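Local coordinates for Ycf54 protein (PDB 3HZE) that is of uncertain function but belongs to the Ycf54 family, whose members probably assist the oxidative cyclase step of chlorophyll biosynthesis, at residues D39-E45 against A65-T71. Sequence-based numbering, arbitrary orientation.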
loop_
_atom_site.group_PDB
_atom_site.type_symbol
_atom_site.label_atom_id
_atom_site.label_comp_id
_atom_site.label_asym_id
_atom_site.label_seq_id
_atom_site.Cartn_x
_atom_site.Cartn_y
_atom_site.Cartn_z
ATOM N N ASP A 39 -4.490 -5.728 9.553
ATOM C CA ASP A 39 -5.296 -5.380 8.388
ATOM C C ASP A 39 -4.625 -4.333 7.503
ATOM O O ASP A 39 -5.294 -3.558 6.827
ATOM C CB ASP A 39 -6.677 -4.879 8.817
ATOM C CG ASP A 39 -6.599 -3.667 9.724
ATOM O OD1 ASP A 39 -5.475 -3.203 10.008
ATOM O OD2 ASP A 39 -7.661 -3.178 10.153
ATOM N N PHE A 40 -3.297 -4.303 7.536
ATOM C CA PHE A 40 -2.520 -3.377 6.719
ATOM C C PHE A 40 -1.351 -4.199 6.198
ATOM O O PHE A 40 -0.798 -5.024 6.929
ATOM C CB PHE A 40 -2.018 -2.191 7.548
ATOM C CG PHE A 40 -1.326 -2.586 8.821
ATOM C CD1 PHE A 40 -2.061 -2.942 9.953
ATOM C CD2 PHE A 40 0.065 -2.615 8.888
ATOM C CE1 PHE A 40 -1.411 -3.320 11.131
ATOM C CE2 PHE A 40 0.716 -2.991 10.058
ATOM C CZ PHE A 40 -0.019 -3.344 11.177
ATOM N N TRP A 41 -0.970 -3.961 4.944
ATOM C CA TRP A 41 0.086 -4.744 4.307
ATOM C C TRP A 41 0.926 -3.992 3.278
ATOM O O TRP A 41 0.421 -3.118 2.562
ATOM C CB TRP A 41 -0.544 -5.936 3.582
ATOM C CG TRP A 41 -1.532 -6.705 4.393
ATOM C CD1 TRP A 41 -1.260 -7.716 5.257
ATOM C CD2 TRP A 41 -2.961 -6.533 4.410
ATOM N NE1 TRP A 41 -2.423 -8.192 5.814
ATOM C CE2 TRP A 41 -3.482 -7.485 5.311
ATOM C CE3 TRP A 41 -3.846 -5.669 3.750
ATOM C CZ2 TRP A 41 -4.857 -7.603 5.570
ATOM C CZ3 TRP A 41 -5.213 -5.781 4.007
ATOM C CH2 TRP A 41 -5.704 -6.744 4.912
ATOM N N LEU A 42 2.201 -4.378 3.195
ATOM C CA LEU A 42 3.158 -3.812 2.245
ATOM C C LEU A 42 3.036 -4.664 0.978
ATOM O O LEU A 42 3.187 -5.882 1.035
ATOM C CB LEU A 42 4.584 -3.965 2.779
ATOM C CG LEU A 42 5.673 -2.925 2.503
ATOM C CD1 LEU A 42 6.995 -3.659 2.430
ATOM C CD2 LEU A 42 5.425 -2.148 1.227
ATOM N N VAL A 43 2.792 -4.028 -0.159
ATOM C CA VAL A 43 2.662 -4.768 -1.405
ATOM C C VAL A 43 3.522 -4.143 -2.498
ATOM O O VAL A 43 3.099 -3.204 -3.169
ATOM C CB VAL A 43 1.191 -4.798 -1.890
ATOM C CG1 VAL A 43 1.065 -5.718 -3.104
ATOM C CG2 VAL A 43 0.273 -5.270 -0.753
ATOM N N PRO A 44 4.758 -4.640 -2.667
ATOM C CA PRO A 44 5.637 -4.091 -3.705
ATOM C C PRO A 44 5.130 -4.504 -5.081
ATOM O O PRO A 44 4.531 -5.572 -5.228
ATOM C CB PRO A 44 6.997 -4.708 -3.374
ATOM C CG PRO A 44 6.636 -6.028 -2.779
ATOM C CD PRO A 44 5.421 -5.720 -1.911
ATOM N N GLU A 45 5.355 -3.652 -6.077
ATOM C CA GLU A 45 4.922 -3.937 -7.449
ATOM C C GLU A 45 3.540 -4.594 -7.436
ATOM O O GLU A 45 3.371 -5.730 -7.904
ATOM C CB GLU A 45 5.955 -4.849 -8.119
ATOM C CG GLU A 45 7.351 -4.237 -8.132
ATOM C CD GLU A 45 8.395 -5.153 -8.725
ATOM O OE1 GLU A 45 8.251 -5.544 -9.904
ATOM O OE2 GLU A 45 9.366 -5.480 -8.016
ATOM N N ALA A 65 7.159 0.602 -8.285
ATOM C CA ALA A 65 6.385 1.200 -7.209
ATOM C C ALA A 65 5.960 0.178 -6.171
ATOM O O ALA A 65 6.182 -1.025 -6.326
ATOM C CB ALA A 65 5.164 1.889 -7.783
ATOM N N ALA A 66 5.355 0.672 -5.101
ATOM C CA ALA A 66 4.872 -0.191 -4.044
ATOM C C ALA A 66 3.623 0.443 -3.455
ATOM O O ALA A 66 3.474 1.665 -3.457
ATOM C CB ALA A 66 5.930 -0.359 -2.963
ATOM N N ALA A 67 2.724 -0.391 -2.956
ATOM C CA ALA A 67 1.513 0.112 -2.353
ATOM C C ALA A 67 1.419 -0.350 -0.913
ATOM O O ALA A 67 1.966 -1.386 -0.548
ATOM C CB ALA A 67 0.294 -0.391 -3.124
ATOM N N ILE A 68 0.758 0.450 -0.087
ATOM C CA ILE A 68 0.504 0.044 1.287
ATOM C C ILE A 68 -1.012 -0.056 1.232
ATOM O O ILE A 68 -1.688 0.930 0.949
ATOM C CB ILE A 68 0.932 1.093 2.325
ATOM C CG1 ILE A 68 2.454 1.076 2.491
ATOM C CG2 ILE A 68 0.301 0.766 3.679
ATOM C CD1 ILE A 68 3.230 1.613 1.318
ATOM N N ILE A 69 -1.536 -1.256 1.453
ATOM C CA ILE A 69 -2.969 -1.488 1.382
ATOM C C ILE A 69 -3.542 -1.843 2.747
ATOM O O ILE A 69 -2.893 -2.532 3.536
ATOM C CB ILE A 69 -3.258 -2.624 0.375
ATOM C CG1 ILE A 69 -2.593 -2.291 -0.965
ATOM C CG2 ILE A 69 -4.763 -2.802 0.186
ATOM C CD1 ILE A 69 -2.671 -3.408 -1.989
ATOM N N SER A 70 -4.756 -1.370 3.022
ATOM C CA SER A 70 -5.398 -1.644 4.302
ATOM C C SER A 70 -6.914 -1.529 4.222
ATOM O O SER A 70 -7.447 -0.762 3.420
ATOM C CB SER A 70 -4.885 -0.672 5.371
ATOM O OG SER A 70 -5.531 -0.901 6.618
ATOM N N THR A 71 -7.612 -2.292 5.052
ATOM C CA THR A 71 -9.063 -2.201 5.059
ATOM C C THR A 71 -9.489 -1.109 6.037
ATOM O O THR A 71 -10.680 -0.835 6.201
ATOM C CB THR A 71 -9.712 -3.538 5.437
ATOM O OG1 THR A 71 -9.071 -4.070 6.603
ATOM C CG2 THR A 71 -9.581 -4.528 4.284
HETATM O O HOH W 1 -4.828 -0.546 9.614
HETATM O O HOH W 2 -10.145 -3.161 8.876
#
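Val43 and Ile69 supply the tight side-chain packing between antiparallel strands 40-44 and 65-70, with Val43 CG2 3.7 Å from Ile69 CD1. With CG1 anti to the carbonyl carbon (chi1 -54°) and the chain extended beyond it, Ile69 brings CD1 to that methyl. Along the backbone, Trp41 pairs with Ile69 and Val43 with Ala67, each through two hydrogen bonds; Ala67 N to Val43 O (2.8 Å) is almost straight at 176°, although the donor stands above the carbonyl plane. Trp41 CE3 comes obliquely to 3.3 Å from Ile69 O, while one ring face receives Asp39 C. Replacing Trp41 by alanine would remove the indole and is likely to leave Ile69 O less shielded and a gap beside Leu100. On the face of Leu42 and Ile68 these two meet loosely, Leu42 CD2 4.4 Å from Ile68 CD1; Leu42 is exposed, Ile68 buried against helices 21-34 and 73-83. Where water enters, Asp39 O accepts from Ser70 OG (2.7 Å) and Thr71 N (3.2 Å), while two waters link its carboxylate to Ser70 OG and Thr71 OG1; OD1 also bonds Tyr31. Strand 65-70 pairs on its other edge with 3-10, leaving 40-44 outermost in a four-stranded antiparallel sheet whose 2-3-1-4 order matches a ferredoxin-like fold.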